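Local coordinates for protein beta-L-arabinobiosidase (Bacteroides thetaiotaomicron, PDB 5MQR) that probably hydrolyses glycosidic linkages in complex plant pectin, as a multidomain enzyme of a gut bacterium, at residues A[710-715]-A[752-757]. Sequence-based numbering, arbitrary orientation.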
loop_
_atom_site.group_PDB
_atom_site.type_symbol
_atom_site.label_atom_id
_atom_site.label_comp_id
_atom_site.label_asym_id
_atom_site.label_seq_id
_atom_site.Cartn_x
_atom_site.Cartn_y
_atom_site.Cartn_z
ATOM N N CYS A 710 -9.066 -35.269 -21.385
ATOM C CA CYS A 710 -7.730 -34.936 -21.876
ATOM C C CYS A 710 -6.989 -33.909 -21.025
ATOM O O CYS A 710 -5.836 -34.148 -20.646
ATOM C CB CYS A 710 -7.838 -34.433 -23.325
ATOM S SG CYS A 710 -6.257 -33.910 -23.986
ATOM N N ALA A 711 -7.668 -32.800 -20.712
ATOM C CA ALA A 711 -7.062 -31.646 -20.015
ATOM C C ALA A 711 -7.454 -31.469 -18.528
ATOM O O ALA A 711 -7.305 -30.372 -17.969
ATOM C CB ALA A 711 -7.376 -30.364 -20.791
ATOM N N ILE A 712 -7.915 -32.531 -17.871
ATOM C CA ILE A 712 -8.311 -32.434 -16.451
ATOM C C ILE A 712 -7.191 -31.854 -15.582
ATOM O O ILE A 712 -7.454 -31.036 -14.701
ATOM C CB ILE A 712 -8.777 -33.784 -15.860
ATOM C CG1 ILE A 712 -10.051 -34.277 -16.580
ATOM C CG2 ILE A 712 -9.066 -33.612 -14.374
ATOM C CD1 ILE A 712 -10.451 -35.687 -16.239
ATOM N N GLY A 713 -5.953 -32.299 -15.816
ATOM C CA GLY A 713 -4.789 -31.793 -15.074
ATOM C C GLY A 713 -4.657 -30.265 -15.128
ATOM O O GLY A 713 -4.519 -29.622 -14.092
ATOM N N HIS A 714 -4.751 -29.705 -16.341
ATOM C CA HIS A 714 -4.827 -28.264 -16.553
ATOM C C HIS A 714 -6.039 -27.650 -15.845
ATOM O O HIS A 714 -5.899 -26.597 -15.221
ATOM C CB HIS A 714 -4.923 -27.908 -18.049
ATOM C CG HIS A 714 -3.665 -28.139 -18.835
ATOM N ND1 HIS A 714 -2.413 -27.782 -18.380
ATOM C CD2 HIS A 714 -3.480 -28.631 -20.082
ATOM C CE1 HIS A 714 -1.510 -28.058 -19.304
ATOM N NE2 HIS A 714 -2.129 -28.581 -20.347
ATOM N N HIS A 715 -7.218 -28.281 -15.966
ATOM C CA HIS A 715 -8.440 -27.771 -15.307
ATOM C C HIS A 715 -8.245 -27.584 -13.807
ATOM O O HIS A 715 -8.657 -26.575 -13.243
ATOM C CB HIS A 715 -9.669 -28.659 -15.554
ATOM C CG HIS A 715 -10.056 -28.759 -16.996
ATOM N ND1 HIS A 715 -10.875 -29.753 -17.479
ATOM C CD2 HIS A 715 -9.693 -28.011 -18.072
ATOM C CE1 HIS A 715 -11.020 -29.598 -18.787
ATOM N NE2 HIS A 715 -10.317 -28.544 -19.170
ATOM N N SER A 752 -3.283 -39.368 -17.914
ATOM C CA SER A 752 -3.645 -38.643 -16.692
ATOM C C SER A 752 -2.442 -38.272 -15.830
ATOM O O SER A 752 -1.602 -39.144 -15.533
ATOM C CB SER A 752 -4.599 -39.500 -15.854
ATOM O OG SER A 752 -4.812 -38.901 -14.594
ATOM N N TRP A 753 -2.386 -36.997 -15.418
ATOM C CA TRP A 753 -1.553 -36.572 -14.280
ATOM C C TRP A 753 -2.406 -36.115 -13.117
ATOM O O TRP A 753 -2.000 -35.286 -12.318
ATOM C CB TRP A 753 -0.476 -35.550 -14.671
ATOM C CG TRP A 753 -0.856 -34.143 -15.026
ATOM C CD1 TRP A 753 -0.876 -33.093 -14.196
ATOM C CD2 TRP A 753 -1.184 -33.628 -16.324
ATOM N NE1 TRP A 753 -1.220 -31.956 -14.860
ATOM C CE2 TRP A 753 -1.401 -32.252 -16.179
ATOM C CE3 TRP A 753 -1.296 -34.192 -17.593
ATOM C CZ2 TRP A 753 -1.748 -31.429 -17.247
ATOM C CZ3 TRP A 753 -1.638 -33.372 -18.660
ATOM C CH2 TRP A 753 -1.870 -32.010 -18.480
ATOM N N ASN A 754 -3.556 -36.752 -12.941
ATOM C CA ASN A 754 -4.551 -36.241 -12.002
ATOM C C ASN A 754 -4.228 -36.396 -10.535
ATOM O O ASN A 754 -4.701 -35.585 -9.731
ATOM C CB ASN A 754 -5.918 -36.835 -12.287
ATOM C CG ASN A 754 -6.472 -36.375 -13.613
ATOM O OD1 ASN A 754 -6.088 -35.320 -14.152
ATOM N ND2 ASN A 754 -7.350 -37.183 -14.175
ATOM N N ALA A 755 -3.441 -37.406 -10.174
ATOM C CA ALA A 755 -3.034 -37.498 -8.777
ATOM C C ALA A 755 -2.098 -36.348 -8.442
ATOM O O ALA A 755 -2.265 -35.703 -7.413
ATOM C CB ALA A 755 -2.403 -38.830 -8.452
ATOM N N ASP A 756 -1.148 -36.056 -9.326
ATOM C CA ASP A 756 -0.325 -34.829 -9.176
ATOM C C ASP A 756 -1.170 -33.580 -9.085
ATOM O O ASP A 756 -0.894 -32.749 -8.256
ATOM C CB ASP A 756 0.688 -34.676 -10.304
ATOM C CG ASP A 756 1.341 -33.326 -10.335
ATOM O OD1 ASP A 756 2.384 -33.151 -9.663
ATOM O OD2 ASP A 756 0.808 -32.454 -11.066
ATOM N N ALA A 757 -2.180 -33.452 -9.940
ATOM C CA ALA A 757 -3.059 -32.286 -9.923
ATOM C C ALA A 757 -3.888 -32.159 -8.634
ATOM O O ALA A 757 -4.061 -31.059 -8.142
ATOM C CB ALA A 757 -3.965 -32.260 -11.157
#
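The indole of Trp-753 lies against the backbone of Gly-713, whose CA sits over the five-membered ring in a CH-pi contact, 3.9 Å from its centroid. This joins the N-terminal ends of two helices, 712-719 and 754-765, within the MGH1-like glycoside hydrolase domain, whose helices are consistent with the (alpha/alpha) barrel of such enzymes, and it illustrates how a glycine lets helices come close: the CA atoms of Gly-713 and Asn-754 are 5.4 Å apart, and a CB on Gly-713 would run into the indole. The six-membered ring then continues to His-714, meeting it edge-to-face with planes at 83°, the CZ2 corner of Trp-753 standing 3.9 Å above the centre of the imidazole. Trp-753 reaches this place because its CG lies between the backbone N and the carbonyl carbon (chi1 71°). Phe-949 meets the His-714 ring edge-to-face, while Tyr-893 and Phe-894 do the same with the indole, so the buried pair is part of a larger aromatic cluster. A leucine in place of Trp-753 would probably leave the imidazole face without its aromatic edge and the Gly-713 CA without the ring it packs on. Beside the glycine, the side chains of Ile-712 and Asn-754 cross at about a right angle. Glu-781 OE2 bonds both Asn-754 ND2 and Ser-752 OG, and the latter closes an ST turn by accepting from Asn-754 N at 3.0 Å. Opposite ND2 on the side-chain amide, Asn-754 OD1 rests 3.4 Å from Ile-712 CG2.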